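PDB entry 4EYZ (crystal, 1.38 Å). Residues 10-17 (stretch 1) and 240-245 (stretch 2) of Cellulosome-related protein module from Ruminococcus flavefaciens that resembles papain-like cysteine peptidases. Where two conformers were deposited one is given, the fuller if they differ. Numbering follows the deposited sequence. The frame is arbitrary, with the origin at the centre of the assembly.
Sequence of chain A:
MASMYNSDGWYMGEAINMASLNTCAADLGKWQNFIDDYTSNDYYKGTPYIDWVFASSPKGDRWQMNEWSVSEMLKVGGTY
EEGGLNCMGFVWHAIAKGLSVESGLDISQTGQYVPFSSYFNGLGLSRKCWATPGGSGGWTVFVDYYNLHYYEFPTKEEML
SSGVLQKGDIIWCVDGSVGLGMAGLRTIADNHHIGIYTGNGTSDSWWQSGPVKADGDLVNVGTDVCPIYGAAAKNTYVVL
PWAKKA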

# COMPACT_ATOMS: atom_id res chain seq x y z
N TRP A 10 -0.45 -1.77 -18.02
CA TRP A 10 -0.11 -0.46 -17.51
C TRP A 10 0.66 -0.58 -16.20
O TRP A 10 0.45 -1.51 -15.44
N TYR A 11 1.50 0.41 -15.93
CA TYR A 11 2.15 0.55 -14.63
C TYR A 11 1.20 1.21 -13.64
O TYR A 11 0.23 1.84 -14.01
N MSE A 12 1.50 1.08 -12.38
CA MSE A 12 0.66 1.63 -11.33
C MSE A 12 0.42 3.14 -11.50
O MSE A 12 -0.69 3.61 -11.35
N GLY A 13 1.47 3.88 -11.80
CA GLY A 13 1.34 5.32 -11.99
C GLY A 13 0.40 5.65 -13.13
O GLY A 13 -0.41 6.57 -13.04
N GLU A 14 0.53 4.91 -14.22
CA GLU A 14 -0.34 5.09 -15.38
C GLU A 14 -1.79 4.77 -15.04
O GLU A 14 -2.71 5.49 -15.44
N ALA A 15 -1.99 3.69 -14.29
CA ALA A 15 -3.34 3.32 -13.88
C ALA A 15 -3.98 4.38 -12.99
O ALA A 15 -5.17 4.71 -13.14
N ILE A 16 -3.21 4.90 -12.04
CA ILE A 16 -3.73 5.96 -11.19
C ILE A 16 -4.07 7.18 -12.02
O ILE A 16 -5.11 7.81 -11.81
N ASN A 17 -3.21 7.53 -12.97
CA ASN A 17 -3.49 8.64 -13.85
C ASN A 17 -4.83 8.45 -14.59
O ASN A 17 -5.65 9.37 -14.68
N LEU A 240 4.18 -4.71 -7.87
CA LEU A 240 3.44 -3.86 -8.79
C LEU A 240 4.31 -2.64 -9.06
O LEU A 240 4.35 -1.71 -8.26
N PRO A 241 5.04 -2.65 -10.19
CA PRO A 241 5.95 -1.51 -10.41
C PRO A 241 5.21 -0.22 -10.65
O PRO A 241 4.17 -0.20 -11.30
N TRP A 242 5.75 0.87 -10.12
CA TRP A 242 5.12 2.17 -10.27
C TRP A 242 5.24 2.70 -11.69
O TRP A 242 4.32 3.32 -12.22
N ALA A 243 6.39 2.45 -12.29
CA ALA A 243 6.74 3.00 -13.59
C ALA A 243 7.82 2.16 -14.21
O ALA A 243 8.43 1.34 -13.53
N LYS A 244 8.06 2.35 -15.50
CA LYS A 244 9.12 1.64 -16.20
C LYS A 244 10.46 1.92 -15.51
O LYS A 244 10.69 3.01 -14.99
N LYS A 245 11.35 0.93 -15.47
CA LYS A 245 12.62 1.14 -14.79
C LYS A 245 13.62 1.80 -15.72
O LYS A 245 13.57 1.61 -16.93

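The first turn of an α-helix presents backbone N-H groups that no preceding carbonyl within the helix can satisfy, and a protein must find acceptors for them elsewhere. The contact between residues 10-17 and 240-245 of this papain-like module is a compact example in which a distant, irregular segment, more than 220 residues away in sequence, supplies two of them. The helix begins at M12, with Y11 at the N-cap position. M12 N donates to P241 O at 3.2 Å, with an N-H...O angle of 169°, and G13 N donates to W242 O at 2.9 Å and 158°. Two consecutive amides thus meet two consecutive carbonyls. From A15 onward the helix provides for itself: A15 N reaches Y11 O at 2.9 Å, and I16 N and N17 N follow the same pattern with M12 O and G13 O. Y11 N is also satisfied, donating to E14 OE1 at 2.9 Å and 175°; E14, an m rotamer at chi1, turns its carboxylate back along its own stretch and makes no contact with the other.

The side chains close around this pair of hydrogen bonds. Y11 points toward the second stretch, and its m rotamer (chi1 -73°) lays the ring along the backbone there. The carbonyl carbon of A243 and the CA of K244 lie over one ring face, with Y11 CD1 3.5 Å from A243 C, while P241 O sits near the ring plane at the edge. Farther along the ring, Y11 CE1 packs against CG of P241 at 3.7 Å. The phenol oxygen is well served: K244 NZ donates to Y11 OH at 3.0 Å, and a water lies 2.7 Å from the same Y11 OH. That water accepts from K245 N at 3.0 Å, so the hydroxyl is tied to two successive lysines, through a side chain in one case and a bridged backbone amide in the other. K244 reaches it by bending a long chain, t at chi1 and chi2 and then m at chi3 and chi4.

W242 shows that the direction of a CA-to-CB bond does not settle where a side chain packs. The bond points away from the helix, yet with chi1 at -171° (t) and chi2 at -91° the indole comes nearer to it. G13 CA lies over one face of the indole, 4.2 Å from the centroid of the five-membered ring and 19° off its normal, a CH-pi contact. An ideal CB on G13 would fall 3.1 Å from W242 O, a tight approach to the very carbonyl that accepts from G13 N. The six-membered ring meets M12 and I16: M12 CG lies 3.9 Å from W242 CE3, and I16 CD1, on an m,t side chain, 3.6 Å from W242 CH2. M12, a selenomethionine with t, p, t angles, starts toward the second stretch, but its end leads away. The indole NE1 is satisfied elsewhere in the structure.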

# COMPACT_ATOMS: atom_id res chain seq x y z
CB TRP A 10 -1.40 0.33 -17.24
CG TRP A 10 -2.23 0.60 -18.46
CD1 TRP A 10 -3.43 0.04 -18.75
CD2 TRP A 10 -1.94 1.51 -19.53
NE1 TRP A 10 -3.90 0.53 -19.94
CE2 TRP A 10 -3.00 1.43 -20.44
CE3 TRP A 10 -0.87 2.36 -19.81
CZ2 TRP A 10 -3.04 2.19 -21.61
CZ3 TRP A 10 -0.91 3.11 -20.96
CH2 TRP A 10 -1.98 3.01 -21.85
CB TYR A 11 3.43 1.40 -14.76
CG TYR A 11 4.55 0.68 -15.45
CD1 TYR A 11 5.36 -0.20 -14.75
CD2 TYR A 11 4.79 0.83 -16.81
CE1 TYR A 11 6.37 -0.88 -15.35
CE2 TYR A 11 5.82 0.15 -17.43
CZ TYR A 11 6.60 -0.71 -16.69
OH TYR A 11 7.63 -1.41 -17.28
CB MSE A 12 1.32 1.38 -9.98
CG MSE A 12 0.45 1.68 -8.82
SE MSE A 12 -0.81 0.24 -8.41
CE MSE A 12 -1.95 1.34 -7.25
CB GLU A 14 0.14 4.20 -16.52
CG GLU A 14 1.47 4.65 -17.11
CD GLU A 14 2.04 3.69 -18.13
OE1 GLU A 14 1.95 2.46 -17.94
OE2 GLU A 14 2.59 4.19 -19.14
CB ALA A 15 -3.34 1.97 -13.18
CB ILE A 16 -2.72 6.32 -10.09
CG1 ILE A 16 -2.68 5.21 -9.06
CG2 ILE A 16 -3.06 7.66 -9.43
CD1 ILE A 16 -1.51 5.28 -8.17
CB ASN A 17 -2.33 8.85 -14.82
CG ASN A 17 -2.66 9.83 -15.91
OD1 ASN A 17 -2.98 9.44 -17.03
ND2 ASN A 17 -2.62 11.11 -15.59
CB LEU A 240 2.09 -3.44 -8.20
CG LEU A 240 1.22 -4.60 -7.71
CD1 LEU A 240 -0.05 -4.08 -7.06
CD2 LEU A 240 0.86 -5.56 -8.81
CB PRO A 241 6.74 -1.93 -11.65
CG PRO A 241 5.90 -3.00 -12.33
CD PRO A 241 5.17 -3.69 -11.22
CB TRP A 242 5.75 3.17 -9.31
CG TRP A 242 5.02 4.45 -9.25
CD1 TRP A 242 5.24 5.56 -10.01
CD2 TRP A 242 3.92 4.76 -8.40
NE1 TRP A 242 4.35 6.55 -9.68
CE2 TRP A 242 3.53 6.09 -8.69
CE3 TRP A 242 3.23 4.06 -7.40
CZ2 TRP A 242 2.50 6.72 -8.01
CZ3 TRP A 242 2.20 4.69 -6.75
CH2 TRP A 242 1.85 6.01 -7.06
CB ALA A 243 7.21 4.44 -13.45
CB LYS A 244 9.14 2.08 -17.67
CG LYS A 244 10.01 1.19 -18.58
CD LYS A 244 9.52 1.22 -20.03
CE LYS A 244 8.11 0.64 -20.21
NZ LYS A 244 8.02 -0.86 -20.18
CB LYS A 245 13.18 -0.16 -14.19
CG LYS A 245 14.47 0.06 -13.39
CD LYS A 245 14.76 -1.07 -12.41
CE LYS A 245 16.03 -0.80 -11.60
NZ LYS A 245 16.30 -1.81 -10.52
O HOH W 1 10.21 -1.67 -16.43